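Local structure of uncharacterized protein (Nitrosomonas europaea, 6M0Q) at residues 40-44 with 67-73; 36-40 with 55-59. The protein is of unknown function but packs against another protein in a six-chain assembly, probably as a small companion of hydroxylamine oxidoreductase. All blocks are in the same frame, centred on the assembly; numbering follows the deposited sequence.

Contact 1 of 2, residues 40-44 with 67-73; sequences DYLAC and VKCGDIV
Cys44 and Cys69 are joined by a disulfide, SG to SG 2.0 Å, whose negative C-S-S-C torsion (-76°) gives it a left-handed twist. At each cysteine the first torsion sets the sulfur beside its own backbone N, opposite the carbonyl carbon, and so turns it to the other segment. With the bridge twisted in this way, Cys44 CB lies 3.5 Å from Cys69 CB. Next to it stands Ile72, its side-chain atoms on Cys44, Tyr41 and Asp40. From CB, the CG2 branch turns back to the bridge and lies 3.6 Å from Cys44 SG. The other branch, with CG1 anti to the backbone N (chi1 -177°), runs to helix 35-43: CG1 sits 3.5 Å from Tyr41 N and also rests on Asp40 CB. At the tip, CD1 bends along the same helix and keeps a looser touch, 4.2 Å, with Asp40 CB. The covalent link thus ties the C-terminal exit of helix 35-43 to the first turn of helix 69-83, just where strand 63-68 gives way to it after Lys68 in the N-cap position. Val53 of strand 52-55 touches both cysteines, so the bridge is packed against the antiparallel sheet as well. Beyond Ile72, the Tyr41 ring receives Val73 CG2 at its edge, near the ring plane, 4.0 Å from CE1. The ring is stacked with that of Tyr91, and its hydroxyl is hydrogen-bonded to Tyr91 O, which brings the C-terminal end of the chain onto this face of the helix. On the other flank Val67 meets the Asp40 side chain at about a right angle, pressing methyl CG2 to within 3.4 Å of carboxylate oxygen OD2.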
loop_
_atom_site.group_PDB
_atom_site.type_symbol
_atom_site.label_atom_id
_atom_site.label_comp_id
_atom_site.label_asym_id
_atom_site.label_seq_id
_atom_site.Cartn_x
_atom_site.Cartn_y
_atom_site.Cartn_z
ATOM N N ASP B 40 3.387 -15.592 30.691
ATOM C CA ASP B 40 4.126 -15.929 31.904
ATOM C C ASP B 40 4.330 -17.427 32.014
ATOM O O ASP B 40 5.398 -17.886 32.430
ATOM C CB ASP B 40 3.388 -15.381 33.120
ATOM C CG ASP B 40 3.347 -13.845 33.114
ATOM O OD1 ASP B 40 4.056 -13.262 32.258
ATOM O OD2 ASP B 40 2.636 -13.233 33.943
ATOM N N TYR B 41 3.320 -18.202 31.621
ATOM C CA TYR B 41 3.430 -19.655 31.640
ATOM C C TYR B 41 4.527 -20.137 30.690
ATOM O O TYR B 41 5.386 -20.941 31.072
ATOM C CB TYR B 41 2.069 -20.253 31.296
ATOM C CG TYR B 41 2.012 -21.740 31.445
ATOM C CD1 TYR B 41 2.257 -22.345 32.676
ATOM C CD2 TYR B 41 1.705 -22.542 30.365
ATOM C CE1 TYR B 41 2.207 -23.715 32.820
ATOM C CE2 TYR B 41 1.644 -23.908 30.500
ATOM C CZ TYR B 41 1.891 -24.487 31.722
ATOM O OH TYR B 41 1.822 -25.852 31.827
ATOM N N LEU B 42 4.553 -19.608 29.460
ATOM C CA LEU B 42 5.633 -19.947 28.535
ATOM C C LEU B 42 6.993 -19.540 29.087
ATOM O O LEU B 42 7.979 -20.267 28.925
ATOM C CB LEU B 42 5.408 -19.274 27.187
ATOM C CG LEU B 42 4.186 -19.763 26.424
ATOM C CD1 LEU B 42 3.974 -18.807 25.293
ATOM C CD2 LEU B 42 4.413 -21.164 25.907
ATOM N N ALA B 43 7.066 -18.375 29.725
ATOM C CA ALA B 43 8.329 -17.912 30.272
ATOM C C ALA B 43 8.804 -18.821 31.391
ATOM O O ALA B 43 10.007 -18.904 31.633
ATOM C CB ALA B 43 8.194 -16.469 30.776
ATOM N N CYS B 44 7.889 -19.519 32.058
ATOM C CA CYS B 44 8.248 -20.409 33.145
ATOM C C CYS B 44 8.455 -21.823 32.674
ATOM O O CYS B 44 8.500 -22.736 33.504
ATOM C CB CYS B 44 7.185 -20.355 34.242
ATOM S SG CYS B 44 7.317 -18.769 35.114
ATOM N N VAL B 67 7.301 -12.221 38.023
ATOM C CA VAL B 67 6.324 -13.276 38.224
ATOM C C VAL B 67 7.052 -14.476 38.802
ATOM O O VAL B 67 8.128 -14.839 38.313
ATOM C CB VAL B 67 5.627 -13.627 36.898
ATOM C CG1 VAL B 67 4.815 -14.896 37.028
ATOM C CG2 VAL B 67 4.753 -12.447 36.464
ATOM N N LYS B 68 6.479 -15.084 39.842
ATOM C CA LYS B 68 7.038 -16.312 40.387
ATOM C C LYS B 68 6.441 -17.494 39.633
ATOM O O LYS B 68 5.213 -17.631 39.552
ATOM C CB LYS B 68 6.770 -16.450 41.887
ATOM C CG LYS B 68 7.448 -17.699 42.487
ATOM C CD LYS B 68 7.311 -17.799 44.012
ATOM C CE LYS B 68 5.977 -18.447 44.409
ATOM N NZ LYS B 68 5.895 -18.750 45.870
ATOM N N CYS B 69 7.315 -18.351 39.097
ATOM C CA CYS B 69 6.860 -19.413 38.208
ATOM C C CYS B 69 5.906 -20.371 38.898
ATOM O O CYS B 69 4.997 -20.900 38.250
ATOM C CB CYS B 69 8.053 -20.163 37.635
ATOM S SG CYS B 69 8.873 -19.152 36.387
ATOM N N GLY B 70 6.088 -20.605 40.200
ATOM C CA GLY B 70 5.151 -21.440 40.932
ATOM C C GLY B 70 3.727 -20.920 40.860
ATOM O O GLY B 70 2.786 -21.696 40.687
ATOM N N ASP B 71 3.552 -19.597 40.949
ATOM C CA ASP B 71 2.203 -19.036 40.943
ATOM C C ASP B 71 1.537 -19.191 39.581
ATOM O O ASP B 71 0.372 -19.601 39.493
ATOM C CB ASP B 71 2.229 -17.567 41.350
ATOM C CG ASP B 71 2.857 -17.347 42.714
ATOM O OD1 ASP B 71 3.556 -16.325 42.874
ATOM O OD2 ASP B 71 2.672 -18.197 43.615
ATOM N N ILE B 72 2.245 -18.845 38.504
ATOM C CA ILE B 72 1.619 -18.948 37.190
ATOM C C ILE B 72 1.320 -20.408 36.858
ATOM O O ILE B 72 0.262 -20.726 36.304
ATOM C CB ILE B 72 2.474 -18.257 36.102
ATOM C CG1 ILE B 72 1.751 -18.315 34.755
ATOM C CG2 ILE B 72 3.846 -18.886 35.972
ATOM C CD1 ILE B 72 0.376 -17.719 34.806
ATOM N N VAL B 73 2.214 -21.323 37.226
ATOM C CA VAL B 73 1.962 -22.733 36.944
ATOM C C VAL B 73 0.713 -23.209 37.683
ATOM O O VAL B 73 -0.150 -23.881 37.102
ATOM C CB VAL B 73 3.205 -23.577 37.291
ATOM C CG1 VAL B 73 2.842 -25.065 37.365
ATOM C CG2 VAL B 73 4.310 -23.321 36.255
#

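Contact 2 of 2, residues 36-40 with 55-59; sequences KDMLD and SHTEV
Asp40 reaches residues 55-57 through three waters, laid between helix 35-43 and the corner where the chain leaves strand 52-55 for strand 58-60. That corner is an ST turn that also fits an ST motif: Ser55 OG accepts from Thr57 N at 2.9 Å, nearly straight at 170°, and from Glu58 N at a more bent 148°. One water donates to Asp40 OD2 and is hydrogen-bonded to Ser55 OG. A second donates to Asp40 OD1 and to Thr57 OG1 while accepting from His56 N at 2.8 Å. A third donates to OD1 too and lies in the plane of the His56 imidazole, at the ND1 edge. Two waters therefore grip OD1 and one OD2, fixing the turn of the carboxylate.

Apolar packing flanks this network: Leu39 CD1 meets methyl CG2 of Thr57 at 3.5 Å, and Leu39 CB lies against His56 CB. At Lys36, aliphatic and polar contacts mix. The Lys36 chain crosses that of Glu58 at about a right angle, Lys36 CE to Glu58 CG 3.4 Å. Its bends at chi3 and chi4 carry Lys36 NZ back to a salt bridge with Asp37 OD2, whose hydrogen bond is weak, and leave NZ 5.1 Å from Glu58 OE1. Glu58 OE1 accepts from Thr57 OG1, at a very short 2.5 Å whose exact length is doubtful.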
loop_
_atom_site.group_PDB
_atom_site.type_symbol
_atom_site.label_atom_id
_atom_site.label_comp_id
_atom_site.label_asym_id
_atom_site.label_seq_id
_atom_site.Cartn_x
_atom_site.Cartn_y
_atom_site.Cartn_z
ATOM N N LYS B 36 -1.594 -12.565 29.079
ATOM C CA LYS B 36 -0.438 -12.313 29.942
ATOM C C LYS B 36 -0.080 -13.552 30.746
ATOM O O LYS B 36 1.103 -13.804 31.019
ATOM C CB LYS B 36 -0.696 -11.136 30.877
ATOM C CG LYS B 36 -1.874 -11.315 31.806
ATOM C CD LYS B 36 -2.006 -10.106 32.690
ATOM C CE LYS B 36 -0.887 -10.062 33.694
ATOM N NZ LYS B 36 -1.047 -11.166 34.673
ATOM N N ASP B 37 -1.085 -14.343 31.121
ATOM C CA ASP B 37 -0.813 -15.567 31.865
ATOM C C ASP B 37 -0.203 -16.635 30.963
ATOM O O ASP B 37 0.694 -17.367 31.394
ATOM C CB ASP B 37 -2.084 -16.091 32.537
ATOM C CG ASP B 37 -2.507 -15.262 33.758
ATOM O OD1 ASP B 37 -3.699 -15.358 34.139
ATOM O OD2 ASP B 37 -1.671 -14.523 34.334
ATOM N N MET B 38 -0.678 -16.744 29.718
ATOM C CA MET B 38 -0.039 -17.629 28.744
ATOM C C MET B 38 1.422 -17.258 28.555
ATOM O O MET B 38 2.308 -18.128 28.540
ATOM C CB MET B 38 -0.776 -17.559 27.405
ATOM C CG MET B 38 -2.145 -18.225 27.392
ATOM S SD MET B 38 -2.053 -19.984 27.808
ATOM C CE MET B 38 -1.146 -20.663 26.401
ATOM N N LEU B 39 1.689 -15.959 28.405
ATOM C CA LEU B 39 3.058 -15.490 28.276
ATOM C C LEU B 39 3.886 -15.888 29.487
ATOM O O LEU B 39 4.977 -16.449 29.343
ATOM C CB LEU B 39 3.071 -13.978 28.080
ATOM C CG LEU B 39 2.719 -13.704 26.620
ATOM C CD1 LEU B 39 2.274 -12.281 26.469
ATOM C CD2 LEU B 39 3.923 -14.045 25.729
ATOM N N ASP B 40 3.387 -15.592 30.691
ATOM C CA ASP B 40 4.126 -15.929 31.904
ATOM C C ASP B 40 4.330 -17.427 32.014
ATOM O O ASP B 40 5.398 -17.886 32.430
ATOM C CB ASP B 40 3.388 -15.381 33.120
ATOM C CG ASP B 40 3.347 -13.845 33.114
ATOM O OD1 ASP B 40 4.056 -13.262 32.258
ATOM O OD2 ASP B 40 2.636 -13.233 33.943
ATOM N N SER B 55 7.588 -10.358 33.600
ATOM C CA SER B 55 6.398 -10.353 32.781
ATOM C C SER B 55 6.783 -9.973 31.359
ATOM O O SER B 55 7.786 -9.287 31.124
ATOM C CB SER B 55 5.382 -9.363 33.343
ATOM O OG SER B 55 4.279 -9.209 32.444
ATOM N N HIS B 56 5.981 -10.426 30.402
ATOM C CA HIS B 56 6.132 -9.967 29.027
ATOM C C HIS B 56 5.233 -8.783 28.711
ATOM O O HIS B 56 5.332 -8.236 27.613
ATOM C CB HIS B 56 5.852 -11.103 28.021
ATOM C CG HIS B 56 7.004 -12.048 27.849
ATOM N ND1 HIS B 56 7.370 -12.966 28.818
ATOM C CD2 HIS B 56 7.884 -12.203 26.831
ATOM C CE1 HIS B 56 8.422 -13.646 28.399
ATOM N NE2 HIS B 56 8.746 -13.211 27.191
ATOM N N THR B 57 4.379 -8.353 29.642
ATOM C CA THR B 57 3.361 -7.360 29.295
ATOM C C THR B 57 3.088 -6.317 30.370
ATOM O O THR B 57 2.520 -5.274 30.035
ATOM C CB THR B 57 2.035 -8.056 28.970
ATOM O OG1 THR B 57 1.615 -8.756 30.135
ATOM C CG2 THR B 57 2.200 -9.066 27.852
ATOM N N GLU B 58 3.451 -6.542 31.638
ATOM C CA GLU B 58 2.986 -5.715 32.743
ATOM C C GLU B 58 4.114 -4.881 33.311
ATOM O O GLU B 58 5.176 -5.412 33.680
ATOM C CB GLU B 58 2.387 -6.549 33.868
ATOM C CG GLU B 58 1.353 -7.551 33.407
ATOM C CD GLU B 58 0.256 -6.908 32.579
ATOM O OE1 GLU B 58 0.051 -7.349 31.421
ATOM O OE2 GLU B 58 -0.387 -5.951 33.079
ATOM N N VAL B 59 3.847 -3.583 33.420
ATOM C CA VAL B 59 4.729 -2.622 34.062
ATOM C C VAL B 59 3.960 -2.023 35.226
ATOM O O VAL B 59 2.836 -1.550 35.042
ATOM C CB VAL B 59 5.157 -1.535 33.064
ATOM C CG1 VAL B 59 5.930 -0.393 33.779
ATOM C CG2 VAL B 59 5.970 -2.179 31.955
HETATM O O HOH W 1 2.546 -10.603 33.752
HETATM O O HOH W 2 3.345 -11.485 30.446
HETATM O O HOH W 3 6.481 -13.470 31.184
#

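In the fold
Both contacts start from helix 35-43 and share Asp40, whose CB belongs to the apolar packing of contact 1 and whose carboxylate anchors the waters of contact 2. Contact 1 is the deeper, its centre about 5 Å from the centre of the chain, and joins the helix to helix 69-83 by a covalent bridge and hydrocarbon. Contact 2, centred about 8 Å from the chain centre and partly buried, faces the strand corner and relies on bridging waters, with aliphatic parts of Lys36, Leu39 and Thr57 packing beside them; His56 and Thr57 also pack on chains of another protein. The two meet where Ile72 CD1 lies 3.4 Å from Asp37 O, and strands 63-68 and 58-60 are neighbours.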